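Local coordinates for putative endonuclease/exonuclease/phosphatase family protein (Bacteroides vulgatus ATCC 8482, PDB 3G6S) that probably hydrolyses phosphodiester bonds as a nuclease of the DNase I-like endonuclease/exonuclease/phosphatase superfamily, at residues Ile11-Pro16 with Glu46-Gln51; Asn50-Leu55 with Tyr78-Tyr83; Lys193-Thr198 with Val232-Cys237. All coordinates share one frame; numbering follows the deposited sequence.

Interaction 1 (Ile11-Pro16 with Glu46-Gln51); sequences IRYDNP and EVLHNQ
E46 reaches across to the backbone of Y13, where the carboxylate atom OE2 accepts a weak hydrogen bond from Y13 N at 3.3 Å. Both partners sit in loops that leave neighbouring parallel strands, 2-10 and 41-45, of the DNase I-like sandwich, and the bond is a weak link between the two loops; in relatives with this fold the active site lies at this end of the sandwich. CG of E46 stands beside its own backbone N (chi1 -60°), and the chain runs extended from there to the carboxylate. OE2 also sits 3.4 Å from R12 CA and lies at the edge of the Y13 ring, near its plane, facing CD2. The other oxygen, OE1, takes a hydrogen bond from N10 ND2, so each carboxylate oxygen has a donor, N10 the stronger.

Apolar contacts accompany this bond. I11 and V47 cross at about a right angle, CD1 of I11 coming to 3.5 Å from V47 CG2. L48, the N-cap residue of helix 49-58, runs side by side with Y13 and meets Y13 CB through CG at 3.9 Å. Its CD1 goes further, to 3.6 Å from D14 O. One turn into the helix, Q51 puts CG against D14 CB at 3.8 Å.

Further out, R26 grips the loop by its carbonyls, NH1 on I11 O and NH2 on R12 O, and D18 makes a salt bridge to R12 NE. Y13 CE2 sits 3.7 Å above the R12 guanidinium plane, over its centre.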
ATOM      1  N   ILE A  11      -4.683   3.697   6.794  1.00 26.82           N
ATOM      2  CA  ILE A  11      -5.219   3.687   8.141  1.00 23.61           C
ATOM      3  C   ILE A  11      -5.788   5.010   8.645  1.00 30.18           C
ATOM      4  O   ILE A  11      -6.283   5.073   9.766  1.00 37.05           O
ATOM      5  CB  ILE A  11      -4.156   3.206   9.133  1.00 24.72           C
ATOM      6  CG1 ILE A  11      -2.988   4.181   9.170  1.00 19.98           C
ATOM      7  CG2 ILE A  11      -3.645   1.835   8.712  1.00 24.30           C
ATOM      8  CD1 ILE A  11      -1.987   3.853  10.236  1.00 23.69           C
ATOM      9  N   ARG A  12      -5.732   6.057   7.822  1.00 32.62           N
ATOM     10  CA  ARG A  12      -6.228   7.382   8.215  1.00 36.40           C
ATOM     11  C   ARG A  12      -5.328   7.955   9.309  1.00 36.06           C
ATOM     12  O   ARG A  12      -5.358   7.490  10.447  1.00 37.07           O
ATOM     13  CB  ARG A  12      -7.663   7.285   8.737  1.00 28.34           C
ATOM     14  CG  ARG A  12      -8.171   8.568   9.357  1.00 37.03           C
ATOM     15  CD  ARG A  12      -8.315   9.677   8.343  1.00 25.97           C
ATOM     16  NE  ARG A  12      -8.596  10.942   9.012  1.00 45.20           N
ATOM     17  CZ  ARG A  12      -8.801  12.100   8.392  1.00 40.24           C
ATOM     18  NH1 ARG A  12      -8.762  12.169   7.069  1.00 44.89           N
ATOM     19  NH2 ARG A  12      -9.039  13.195   9.100  1.00 40.35           N
ATOM     20  N   TYR A  13      -4.541   8.970   8.973  1.00 30.87           N
ATOM     21  CA  TYR A  13      -3.633   9.558   9.948  1.00 37.20           C
ATOM     22  C   TYR A  13      -4.338   9.980  11.237  1.00 36.37           C
ATOM     23  O   TYR A  13      -5.533  10.289  11.238  1.00 34.44           O
ATOM     24  CB  TYR A  13      -2.889  10.752   9.333  1.00 31.91           C
ATOM     25  CG  TYR A  13      -3.727  11.992   9.179  1.00 40.36           C
ATOM     26  CD1 TYR A  13      -3.817  12.928  10.209  1.00 35.15           C
ATOM     27  CD2 TYR A  13      -4.433  12.233   8.005  1.00 42.33           C
ATOM     28  CE1 TYR A  13      -4.588  14.077  10.069  1.00 41.59           C
ATOM     29  CE2 TYR A  13      -5.209  13.378   7.854  1.00 41.65           C
ATOM     30  CZ  TYR A  13      -5.282  14.296   8.886  1.00 47.96           C
ATOM     31  OH  TYR A  13      -6.047  15.436   8.741  1.00 57.20           O
ATOM     32  N   ASP A  14      -3.575   9.971  12.327  1.00 37.35           N
ATOM     33  CA  ASP A  14      -4.053  10.343  13.657  1.00 40.58           C
ATOM     34  C   ASP A  14      -4.499  11.801  13.704  1.00 45.12           C
ATOM     35  O   ASP A  14      -3.682  12.713  13.584  1.00 44.29           O
ATOM     36  CB  ASP A  14      -2.939  10.129  14.689  1.00 45.90           C
ATOM     37  CG  ASP A  14      -3.384  10.441  16.114  1.00 46.19           C
ATOM     38  OD1 ASP A  14      -4.174  11.392  16.307  1.00 47.21           O
ATOM     39  OD2 ASP A  14      -2.928   9.741  17.047  1.00 43.76           O
ATOM     40  N   ASN A  15      -5.797  12.012  13.895  1.00 52.67           N
ATOM     41  CA  ASN A  15      -6.354  13.358  13.971  1.00 55.53           C
ATOM     42  C   ASN A  15      -7.373  13.454  15.109  1.00 62.24           C
ATOM     43  O   ASN A  15      -8.470  12.891  15.016  1.00 58.08           O
ATOM     44  CB  ASN A  15      -7.025  13.724  12.650  1.00 57.87           C
ATOM     45  CG  ASN A  15      -7.630  15.109  12.679  1.00 65.31           C
ATOM     46  OD1 ASN A  15      -7.516  15.823  13.679  1.00 59.78           O
ATOM     47  ND2 ASN A  15      -8.279  15.500  11.584  1.00 65.25           N
ATOM     48  N   PRO A  16      -7.030  14.190  16.186  1.00 66.26           N
ATOM     49  CA  PRO A  16      -7.916  14.355  17.348  1.00 67.88           C
ATOM     50  C   PRO A  16      -9.326  14.843  17.011  1.00 68.51           C
ATOM     51  O   PRO A  16     -10.277  14.609  17.762  1.00 72.69           O
ATOM     52  CB  PRO A  16      -7.148  15.336  18.234  1.00 62.82           C
ATOM     53  CG  PRO A  16      -6.363  16.139  17.250  1.00 58.04           C
ATOM     54  CD  PRO A  16      -5.867  15.092  16.286  1.00 55.24           C
ATOM     55  N   GLU A  46      -0.829   6.888   4.932  1.00 35.53           N
ATOM     56  CA  GLU A  46      -1.232   7.868   5.950  1.00 32.76           C
ATOM     57  C   GLU A  46      -0.862   7.436   7.370  1.00 30.42           C
ATOM     58  O   GLU A  46      -1.699   7.437   8.267  1.00 32.76           O
ATOM     59  CB  GLU A  46      -2.747   8.134   5.885  1.00 26.23           C
ATOM     60  CG  GLU A  46      -3.258   8.697   4.561  1.00 39.07           C
ATOM     61  CD  GLU A  46      -4.683   9.245   4.646  1.00 50.40           C
ATOM     62  OE1 GLU A  46      -5.343   9.375   3.585  1.00 49.59           O
ATOM     63  OE2 GLU A  46      -5.145   9.561   5.771  1.00 53.34           O
ATOM     64  N   VAL A  47       0.391   7.067   7.582  1.00 27.67           N
ATOM     65  CA  VAL A  47       0.804   6.626   8.904  1.00 33.25           C
ATOM     66  C   VAL A  47       1.763   7.629   9.558  1.00 38.24           C
ATOM     67  O   VAL A  47       2.883   7.838   9.086  1.00 43.24           O
ATOM     68  CB  VAL A  47       1.469   5.226   8.816  1.00 32.46           C
ATOM     69  CG1 VAL A  47       1.687   4.653  10.200  1.00 25.80           C
ATOM     70  CG2 VAL A  47       0.590   4.284   7.975  1.00 24.46           C
ATOM     71  N   LEU A  48       1.319   8.267  10.638  1.00 42.11           N
ATOM     72  CA  LEU A  48       2.169   9.229  11.337  1.00 40.18           C
ATOM     73  C   LEU A  48       3.121   8.473  12.266  1.00 40.43           C
ATOM     74  O   LEU A  48       2.874   7.314  12.626  1.00 31.03           O
ATOM     75  CB  LEU A  48       1.312  10.221  12.135  1.00 32.27           C
ATOM     76  CG  LEU A  48       0.451  11.170  11.290  1.00 34.98           C
ATOM     77  CD1 LEU A  48      -0.418  12.033  12.190  1.00 32.87           C
ATOM     78  CD2 LEU A  48       1.343  12.033  10.419  1.00 23.88           C
ATOM     79  N   HIS A  49       4.203   9.137  12.657  1.00 35.99           N
ATOM     80  CA  HIS A  49       5.200   8.515  13.515  1.00 39.30           C
ATOM     81  C   HIS A  49       4.671   7.833  14.780  1.00 34.29           C
ATOM     82  O   HIS A  49       5.111   6.735  15.133  1.00 28.77           O
ATOM     83  CB  HIS A  49       6.285   9.518  13.901  1.00 26.35           C
ATOM     84  CG  HIS A  49       7.376   8.902  14.712  1.00 36.37           C
ATOM     85  ND1 HIS A  49       7.273   8.726  16.074  1.00 44.64           N
ATOM     86  CD2 HIS A  49       8.539   8.319  14.341  1.00 39.05           C
ATOM     87  CE1 HIS A  49       8.328   8.058  16.508  1.00 46.64           C
ATOM     88  NE2 HIS A  49       9.110   7.797  15.478  1.00 47.34           N
ATOM     89  N   ASN A  50       3.731   8.464  15.468  1.00 31.45           N
ATOM     90  CA  ASN A  50       3.200   7.842  16.664  1.00 32.61           C
ATOM     91  C   ASN A  50       2.407   6.605  16.266  1.00 31.59           C
ATOM     92  O   ASN A  50       2.421   5.606  16.980  1.00 30.09           O
ATOM     93  CB  ASN A  50       2.319   8.827  17.417  1.00 26.61           C
ATOM     94  CG  ASN A  50       1.155   9.290  16.598  1.00 39.68           C
ATOM     95  OD1 ASN A  50       0.118   8.630  16.553  1.00 48.05           O
ATOM     96  ND2 ASN A  50       1.314  10.429  15.927  1.00 41.23           N
ATOM     97  N   GLN A  51       1.728   6.666  15.117  1.00 30.18           N
ATOM     98  CA  GLN A  51       0.943   5.523  14.638  1.00 31.00           C
ATOM     99  C   GLN A  51       1.887   4.407  14.175  1.00 34.84           C
ATOM    100  O   GLN A  51       1.604   3.221  14.352  1.00 32.59           O
ATOM    101  CB  GLN A  51       0.034   5.913  13.471  1.00 31.24           C
ATOM    102  CG  GLN A  51      -0.908   7.055  13.760  1.00 26.89           C
ATOM    103  CD  GLN A  51      -1.771   7.402  12.574  1.00 23.23           C
ATOM    104  OE1 GLN A  51      -2.842   6.835  12.391  1.00 28.47           O
ATOM    105  NE2 GLN A  51      -1.299   8.324  11.745  1.00 25.36           N
TER

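Interaction 2 (Asn50-Leu55 with Tyr78-Tyr83); sequences NQFQDL and YAPLFY
F52 turns its CG anti to the backbone N (chi1 -178°), which carries CG out from helix 49-58, and the ring beyond it meets Y78, P80 and F82. F82 answers from the strand with CG beside its own backbone N (chi1 -78°), and the two rings converge on F52 CE1 and F82 CZ, 3.5 Å apart. Their planes stand oblique to each other.

Y78 approaches F52 quite differently. It lies over one face of that ring in an offset stack, centroids 5.0 Å apart and planes only 16° from parallel, with Y78 CE1 above the rim of F52 and not over its middle. P80 takes the edge: CB lies near the plane of the F52 ring, 3.6 Å from CE1, the two side chains sliding past each other in opposite directions. F52 is thus the hub of an aromatic cluster with Y78 and F82.

The cluster is part of the packing of helix 49-58 on the outer face of the seven-stranded sheet in the DNase I-like sandwich. Strand 81-84 pairs antiparallel with strand 41-45, by backbone bonds of F82 with V42 and, just ahead of the strand, P80 with M44. L81 points away from the helix and packs on A134 and N136 of the six-stranded sheet. One turn beyond F52, L55 touches F82 through its CB, 3.6 Å from F82 CZ and 3.7 Å from CE2.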
ATOM      1  N   ASN A  50       3.731   8.464  15.468  1.00 31.45           N
ATOM      2  CA  ASN A  50       3.200   7.842  16.664  1.00 32.61           C
ATOM      3  C   ASN A  50       2.407   6.605  16.266  1.00 31.59           C
ATOM      4  O   ASN A  50       2.421   5.606  16.980  1.00 30.09           O
ATOM      5  CB  ASN A  50       2.319   8.827  17.417  1.00 26.61           C
ATOM      6  CG  ASN A  50       1.155   9.290  16.598  1.00 39.68           C
ATOM      7  OD1 ASN A  50       0.118   8.630  16.553  1.00 48.05           O
ATOM      8  ND2 ASN A  50       1.314  10.429  15.927  1.00 41.23           N
ATOM      9  N   GLN A  51       1.728   6.666  15.117  1.00 30.18           N
ATOM     10  CA  GLN A  51       0.943   5.523  14.638  1.00 31.00           C
ATOM     11  C   GLN A  51       1.887   4.407  14.175  1.00 34.84           C
ATOM     12  O   GLN A  51       1.604   3.221  14.352  1.00 32.59           O
ATOM     13  CB  GLN A  51       0.034   5.913  13.471  1.00 31.24           C
ATOM     14  CG  GLN A  51      -0.908   7.055  13.760  1.00 26.89           C
ATOM     15  CD  GLN A  51      -1.771   7.402  12.574  1.00 23.23           C
ATOM     16  OE1 GLN A  51      -2.842   6.835  12.391  1.00 28.47           O
ATOM     17  NE2 GLN A  51      -1.299   8.324  11.745  1.00 25.36           N
ATOM     18  N   PHE A  52       3.006   4.789  13.574  1.00 29.61           N
ATOM     19  CA  PHE A  52       3.966   3.804  13.132  1.00 29.53           C
ATOM     20  C   PHE A  52       4.437   3.044  14.366  1.00 31.84           C
ATOM     21  O   PHE A  52       4.512   1.816  14.355  1.00 37.90           O
ATOM     22  CB  PHE A  52       5.144   4.490  12.465  1.00 33.82           C
ATOM     23  CG  PHE A  52       6.161   3.539  11.928  1.00 35.24           C
ATOM     24  CD1 PHE A  52       5.922   2.834  10.754  1.00 43.82           C
ATOM     25  CD2 PHE A  52       7.365   3.350  12.587  1.00 41.44           C
ATOM     26  CE1 PHE A  52       6.875   1.955  10.240  1.00 46.22           C
ATOM     27  CE2 PHE A  52       8.323   2.473  12.083  1.00 53.82           C
ATOM     28  CZ  PHE A  52       8.078   1.775  10.903  1.00 48.43           C
ATOM     29  N   GLN A  53       4.746   3.778  15.434  1.00 32.81           N
ATOM     30  CA  GLN A  53       5.209   3.158  16.680  1.00 35.63           C
ATOM     31  C   GLN A  53       4.157   2.242  17.308  1.00 34.84           C
ATOM     32  O   GLN A  53       4.499   1.208  17.880  1.00 32.71           O
ATOM     33  CB  GLN A  53       5.623   4.228  17.699  1.00 31.62           C
ATOM     34  CG  GLN A  53       6.967   4.891  17.410  1.00 43.71           C
ATOM     35  CD  GLN A  53       8.117   3.880  17.306  1.00 61.04           C
ATOM     36  OE1 GLN A  53       8.240   3.152  16.313  1.00 58.73           O
ATOM     37  NE2 GLN A  53       8.958   3.829  18.339  1.00 56.17           N
ATOM     38  N   ASP A  54       2.883   2.618  17.216  1.00 30.10           N
ATOM     39  CA  ASP A  54       1.836   1.780  17.779  1.00 32.26           C
ATOM     40  C   ASP A  54       1.757   0.469  17.012  1.00 37.88           C
ATOM     41  O   ASP A  54       1.529  -0.588  17.602  1.00 35.34           O
ATOM     42  CB  ASP A  54       0.473   2.469  17.721  1.00 38.17           C
ATOM     43  CG  ASP A  54       0.403   3.694  18.596  1.00 45.52           C
ATOM     44  OD1 ASP A  54       1.124   3.744  19.621  1.00 46.03           O
ATOM     45  OD2 ASP A  54      -0.384   4.608  18.264  1.00 46.35           O
ATOM     46  N   LEU A  55       1.936   0.534  15.693  1.00 37.90           N
ATOM     47  CA  LEU A  55       1.878  -0.674  14.878  1.00 34.54           C
ATOM     48  C   LEU A  55       2.979  -1.640  15.307  1.00 39.08           C
ATOM     49  O   LEU A  55       2.729  -2.833  15.495  1.00 39.17           O
ATOM     50  CB  LEU A  55       2.031  -0.354  13.385  1.00 37.90           C
ATOM     51  CG  LEU A  55       0.792  -0.050  12.524  1.00 37.22           C
ATOM     52  CD1 LEU A  55      -0.445  -0.760  13.073  1.00 27.28           C
ATOM     53  CD2 LEU A  55       0.555   1.444  12.490  1.00 45.92           C
ATOM     54  N   TYR A  78       3.953   8.426   6.827  1.00 40.55           N
ATOM     55  CA  TYR A  78       4.776   7.335   6.332  1.00 31.87           C
ATOM     56  C   TYR A  78       3.946   6.556   5.325  1.00 33.27           C
ATOM     57  O   TYR A  78       2.720   6.684   5.272  1.00 27.23           O
ATOM     58  CB  TYR A  78       5.115   6.358   7.457  1.00 38.20           C
ATOM     59  CG  TYR A  78       6.127   6.821   8.474  1.00 39.23           C
ATOM     60  CD1 TYR A  78       7.277   6.070   8.714  1.00 35.21           C
ATOM     61  CD2 TYR A  78       5.920   7.975   9.230  1.00 36.78           C
ATOM     62  CE1 TYR A  78       8.197   6.448   9.677  1.00 31.71           C
ATOM     63  CE2 TYR A  78       6.839   8.366  10.198  1.00 34.97           C
ATOM     64  CZ  TYR A  78       7.975   7.593  10.411  1.00 34.38           C
ATOM     65  OH  TYR A  78       8.901   7.960  11.351  1.00 32.72           O
ATOM     66  N   ALA A  79       4.623   5.726   4.541  1.00 27.85           N
ATOM     67  CA  ALA A  79       3.968   4.834   3.575  1.00 23.05           C
ATOM     68  C   ALA A  79       4.794   3.563   3.766  1.00 16.70           C
ATOM     69  O   ALA A  79       5.421   3.066   2.841  1.00 20.03           O
ATOM     70  CB  ALA A  79       4.117   5.382   2.167  1.00 16.67           C
ATOM     71  N   PRO A  80       4.775   3.015   4.990  1.00 18.95           N
ATOM     72  CA  PRO A  80       5.510   1.820   5.406  1.00 19.78           C
ATOM     73  C   PRO A  80       5.030   0.458   4.941  1.00 23.97           C
ATOM     74  O   PRO A  80       3.901   0.290   4.482  1.00 27.34           O
ATOM     75  CB  PRO A  80       5.469   1.925   6.923  1.00 19.78           C
ATOM     76  CG  PRO A  80       4.044   2.378   7.153  1.00 21.85           C
ATOM     77  CD  PRO A  80       3.801   3.403   6.033  1.00 16.04           C
ATOM     78  N   LEU A  81       5.937  -0.504   5.073  1.00 19.87           N
ATOM     79  CA  LEU A  81       5.709  -1.896   4.733  1.00 22.90           C
ATOM     80  C   LEU A  81       5.972  -2.735   5.980  1.00 22.69           C
ATOM     81  O   LEU A  81       7.047  -2.655   6.572  1.00 26.51           O
ATOM     82  CB  LEU A  81       6.669  -2.337   3.621  1.00 15.67           C
ATOM     83  CG  LEU A  81       6.244  -1.989   2.193  1.00 30.08           C
ATOM     84  CD1 LEU A  81       7.428  -2.136   1.264  1.00 23.43           C
ATOM     85  CD2 LEU A  81       5.084  -2.885   1.765  1.00 13.34           C
ATOM     86  N   PHE A  82       4.985  -3.517   6.396  1.00 23.60           N
ATOM     87  CA  PHE A  82       5.160  -4.390   7.549  1.00 26.52           C
ATOM     88  C   PHE A  82       5.194  -5.826   7.059  1.00 24.82           C
ATOM     89  O   PHE A  82       4.416  -6.208   6.185  1.00 30.15           O
ATOM     90  CB  PHE A  82       4.034  -4.191   8.568  1.00 23.45           C
ATOM     91  CG  PHE A  82       4.196  -2.954   9.404  1.00 28.19           C
ATOM     92  CD1 PHE A  82       3.967  -1.698   8.857  1.00 36.06           C
ATOM     93  CD2 PHE A  82       4.625  -3.042  10.727  1.00 36.67           C
ATOM     94  CE1 PHE A  82       4.163  -0.537   9.615  1.00 38.55           C
ATOM     95  CE2 PHE A  82       4.826  -1.884  11.499  1.00 37.96           C
ATOM     96  CZ  PHE A  82       4.595  -0.631  10.938  1.00 30.09           C
ATOM     97  N   TYR A  83       6.105  -6.614   7.611  1.00 23.20           N
ATOM     98  CA  TYR A  83       6.246  -8.000   7.200  1.00 23.82           C
ATOM     99  C   TYR A  83       6.580  -8.916   8.376  1.00 32.39           C
ATOM    100  O   TYR A  83       7.035  -8.456   9.434  1.00 27.91           O
ATOM    101  CB  TYR A  83       7.354  -8.109   6.165  1.00 21.68           C
ATOM    102  CG  TYR A  83       8.694  -7.643   6.678  1.00 26.03           C
ATOM    103  CD1 TYR A  83       9.024  -6.282   6.714  1.00 22.07           C
ATOM    104  CD2 TYR A  83       9.635  -8.567   7.148  1.00 27.70           C
ATOM    105  CE1 TYR A  83      10.265  -5.863   7.206  1.00 23.74           C
ATOM    106  CE2 TYR A  83      10.868  -8.151   7.639  1.00 23.96           C
ATOM    107  CZ  TYR A  83      11.178  -6.805   7.663  1.00 25.28           C
ATOM    108  OH  TYR A  83      12.417  -6.411   8.136  1.00 28.37           O
TER

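Interaction 3 (Lys193-Thr198 with Val232-Cys237); sequences KDAYKT and VLVKSC
The Y196 ring meets C237 obliquely, through CD1, which lies 4.0 Å from C237 CB. The Y196 side chain also touches V202 and Q254 from neighbouring strands and D206 and K222 from loops. The other flat group, the D194 carboxylate, works inside its own segment: as N-cap it takes Y196 N on OD1 at 2.8 Å, the N-H arriving from above the carboxylate plane, 37° out of it. OD2 of D194 is hydrogen-bonded to Y182 OH, so the capping group has a second anchor.

Between the two segments the closest approaches are to A195 O, with apolar side-chain contacts beside them; A195 is the first residue of the short, weakly bonded helix 195-198. V234 has CG1 anti to its backbone N (chi1 -176°), and this methyl comes to 3.4 Å from A195 O; CG2 faces A195 CB at 4.1 Å. C237 brings SG up to the same carbonyl, 3.3 Å from A195 O.

In the DNase I-like sandwich this joins the short helix that follows edge strand 193-194 of the six-stranded sheet to strand 233-239 of the other, next to that sheet's outermost strand 201-204. V234 also packs on V228 of the six-stranded sheet and L258 of its own. Along strand 233-239, K235 and S236 both face D257 in a classic beta bulge, between the two inward-facing residues V234 and C237. On the exposed side, T198 crosses V234 at about a right angle, OG1 lying 3.8 Å from V234 CG2.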
ATOM      1  N   LYS A 193      -0.468  -6.123 -13.745  1.00 33.53           N
ATOM      2  CA  LYS A 193      -1.859  -6.550 -13.679  1.00 32.78           C
ATOM      3  C   LYS A 193      -2.549  -5.997 -12.428  1.00 31.35           C
ATOM      4  O   LYS A 193      -1.920  -5.785 -11.393  1.00 34.66           O
ATOM      5  CB  LYS A 193      -1.925  -8.080 -13.655  1.00 27.18           C
ATOM      6  CG  LYS A 193      -1.163  -8.774 -14.773  1.00 23.23           C
ATOM      7  CD  LYS A 193      -1.857  -8.652 -16.129  1.00 32.64           C
ATOM      8  CE  LYS A 193      -1.146  -9.525 -17.168  1.00 42.27           C
ATOM      9  NZ  LYS A 193      -1.843  -9.601 -18.487  1.00 49.23           N
ATOM     10  N   ASP A 194      -3.845  -5.745 -12.534  1.00 28.93           N
ATOM     11  CA  ASP A 194      -4.606  -5.261 -11.397  1.00 27.11           C
ATOM     12  C   ASP A 194      -5.031  -6.537 -10.671  1.00 25.07           C
ATOM     13  O   ASP A 194      -5.857  -7.292 -11.179  1.00 21.81           O
ATOM     14  CB  ASP A 194      -5.830  -4.489 -11.883  1.00 24.54           C
ATOM     15  CG  ASP A 194      -6.753  -4.084 -10.752  1.00 26.69           C
ATOM     16  OD1 ASP A 194      -6.635  -4.650  -9.647  1.00 25.20           O
ATOM     17  OD2 ASP A 194      -7.607  -3.209 -10.982  1.00 19.03           O
ATOM     18  N   ALA A 195      -4.461  -6.792  -9.497  1.00 26.12           N
ATOM     19  CA  ALA A 195      -4.784  -8.016  -8.757  1.00 29.22           C
ATOM     20  C   ALA A 195      -6.282  -8.241  -8.559  1.00 30.11           C
ATOM     21  O   ALA A 195      -6.741  -9.381  -8.505  1.00 27.98           O
ATOM     22  CB  ALA A 195      -4.080  -8.014  -7.398  1.00 24.14           C
ATOM     23  N   TYR A 196      -7.044  -7.157  -8.447  1.00 29.68           N
ATOM     24  CA  TYR A 196      -8.477  -7.273  -8.236  1.00 27.67           C
ATOM     25  C   TYR A 196      -9.235  -7.780  -9.469  1.00 30.83           C
ATOM     26  O   TYR A 196     -10.217  -8.514  -9.339  1.00 28.87           O
ATOM     27  CB  TYR A 196      -9.044  -5.923  -7.790  1.00 25.26           C
ATOM     28  CG  TYR A 196     -10.451  -6.012  -7.259  1.00 25.91           C
ATOM     29  CD1 TYR A 196     -10.738  -6.768  -6.123  1.00 33.33           C
ATOM     30  CD2 TYR A 196     -11.501  -5.360  -7.895  1.00 25.96           C
ATOM     31  CE1 TYR A 196     -12.037  -6.880  -5.636  1.00 27.45           C
ATOM     32  CE2 TYR A 196     -12.805  -5.467  -7.406  1.00 33.94           C
ATOM     33  CZ  TYR A 196     -13.063  -6.230  -6.277  1.00 23.89           C
ATOM     34  OH  TYR A 196     -14.351  -6.345  -5.796  1.00 29.93           O
ATOM     35  N   LYS A 197      -8.780  -7.387 -10.659  1.00 23.76           N
ATOM     36  CA  LYS A 197      -9.403  -7.800 -11.918  1.00 22.73           C
ATOM     37  C   LYS A 197      -8.892  -9.150 -12.441  1.00 25.26           C
ATOM     38  O   LYS A 197      -9.509  -9.739 -13.323  1.00 31.00           O
ATOM     39  CB  LYS A 197      -9.152  -6.758 -13.011  1.00 21.50           C
ATOM     40  CG  LYS A 197     -10.249  -5.722 -13.215  1.00 31.13           C
ATOM     41  CD  LYS A 197      -9.999  -4.447 -12.429  1.00 35.93           C
ATOM     42  CE  LYS A 197     -10.927  -3.328 -12.890  1.00 24.39           C
ATOM     43  NZ  LYS A 197     -10.729  -3.041 -14.342  1.00 36.97           N
ATOM     44  N   THR A 198      -7.767  -9.641 -11.924  1.00 26.25           N
ATOM     45  CA  THR A 198      -7.223 -10.914 -12.404  1.00 26.11           C
ATOM     46  C   THR A 198      -7.326 -12.060 -11.410  1.00 26.05           C
ATOM     47  O   THR A 198      -6.954 -13.186 -11.731  1.00 25.12           O
ATOM     48  CB  THR A 198      -5.731 -10.783 -12.825  1.00 25.82           C
ATOM     49  OG1 THR A 198      -4.972 -10.193 -11.759  1.00 24.23           O
ATOM     50  CG2 THR A 198      -5.598  -9.948 -14.075  1.00 15.36           C
ATOM     51  N   VAL A 232       3.350 -13.364 -11.220  1.00 26.76           N
ATOM     52  CA  VAL A 232       2.645 -13.732 -10.006  1.00 22.74           C
ATOM     53  C   VAL A 232       1.217 -14.195 -10.271  1.00 23.12           C
ATOM     54  O   VAL A 232       0.533 -13.683 -11.154  1.00 27.01           O
ATOM     55  CB  VAL A 232       2.690 -12.575  -8.952  1.00 25.37           C
ATOM     56  CG1 VAL A 232       3.092 -11.275  -9.611  1.00 22.97           C
ATOM     57  CG2 VAL A 232       1.344 -12.431  -8.257  1.00 25.95           C
ATOM     58  N   LEU A 233       0.792 -15.198  -9.510  1.00 21.38           N
ATOM     59  CA  LEU A 233      -0.545 -15.751  -9.627  1.00 17.96           C
ATOM     60  C   LEU A 233      -1.447 -15.191  -8.534  1.00 24.96           C
ATOM     61  O   LEU A 233      -1.154 -15.331  -7.344  1.00 27.95           O
ATOM     62  CB  LEU A 233      -0.499 -17.266  -9.495  1.00 24.53           C
ATOM     63  CG  LEU A 233      -1.891 -17.909  -9.362  1.00 31.78           C
ATOM     64  CD1 LEU A 233      -2.671 -17.705 -10.665  1.00 26.37           C
ATOM     65  CD2 LEU A 233      -1.755 -19.394  -9.055  1.00 20.46           C
ATOM     66  N   VAL A 234      -2.547 -14.563  -8.932  1.00 23.96           N
ATOM     67  CA  VAL A 234      -3.470 -14.001  -7.962  1.00 20.03           C
ATOM     68  C   VAL A 234      -4.585 -14.983  -7.687  1.00 25.04           C
ATOM     69  O   VAL A 234      -5.571 -15.020  -8.422  1.00 37.14           O
ATOM     70  CB  VAL A 234      -4.100 -12.692  -8.457  1.00 20.44           C
ATOM     71  CG1 VAL A 234      -4.971 -12.109  -7.356  1.00 14.36           C
ATOM     72  CG2 VAL A 234      -3.002 -11.699  -8.867  1.00 25.21           C
ATOM     73  N   LYS A 235      -4.429 -15.769  -6.624  1.00 28.57           N
ATOM     74  CA  LYS A 235      -5.422 -16.771  -6.234  1.00 19.65           C
ATOM     75  C   LYS A 235      -6.760 -16.148  -5.844  1.00 25.43           C
ATOM     76  O   LYS A 235      -7.821 -16.582  -6.311  1.00 18.92           O
ATOM     77  CB  LYS A 235      -4.887 -17.625  -5.074  1.00 27.86           C
ATOM     78  CG  LYS A 235      -3.766 -18.588  -5.479  1.00 33.53           C
ATOM     79  CD  LYS A 235      -3.094 -19.242  -4.275  1.00 39.75           C
ATOM     80  CE  LYS A 235      -2.259 -18.234  -3.474  1.00 47.43           C
ATOM     81  NZ  LYS A 235      -1.650 -18.829  -2.237  1.00 41.78           N
ATOM     82  N   SER A 236      -6.714 -15.136  -4.982  1.00 22.48           N
ATOM     83  CA  SER A 236      -7.939 -14.477  -4.553  1.00 25.09           C
ATOM     84  C   SER A 236      -7.739 -13.092  -3.962  1.00 22.43           C
ATOM     85  O   SER A 236      -6.645 -12.722  -3.547  1.00 30.86           O
ATOM     86  CB  SER A 236      -8.690 -15.353  -3.550  1.00 22.06           C
ATOM     87  OG  SER A 236      -7.886 -15.662  -2.432  1.00 26.79           O
ATOM     88  N   CYS A 237      -8.828 -12.336  -3.945  1.00 24.40           N
ATOM     89  CA  CYS A 237      -8.845 -10.986  -3.423  1.00 30.59           C
ATOM     90  C   CYS A 237     -10.063 -10.779  -2.548  1.00 32.11           C
ATOM     91  O   CYS A 237     -11.143 -11.308  -2.819  1.00 35.59           O
ATOM     92  CB  CYS A 237      -8.880  -9.976  -4.567  1.00 37.20           C
ATOM     93  SG  CYS A 237      -7.272  -9.601  -5.267  1.00 55.41           S
TER
HETATM   94  O   HOH W   1      -5.556 -15.178 -11.633  1.00 22.15           O

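Interactions 1 and 2 are neighbours that share N50 and Q51 on helix 49-58. They touch directly, most closely through a probable hydrogen bond between V47 O and Y78 N, 2.6 Å apart, and V47 also packs on F52. Interaction 1 is partly buried and mixes polar and apolar contacts where loops leave the strands; interaction 2 is buried and aromatic, fixing the helix to the sheet. Interaction 3 lies on the opposite side of the chain's centre, its own centre about 25 Å from that of interaction 2, yet both reach the seven-stranded sheet. There small aliphatic groups, a cysteine sulfur and the Y196 ring pack beside a backbone carbonyl, buried except toward Y196 and T198.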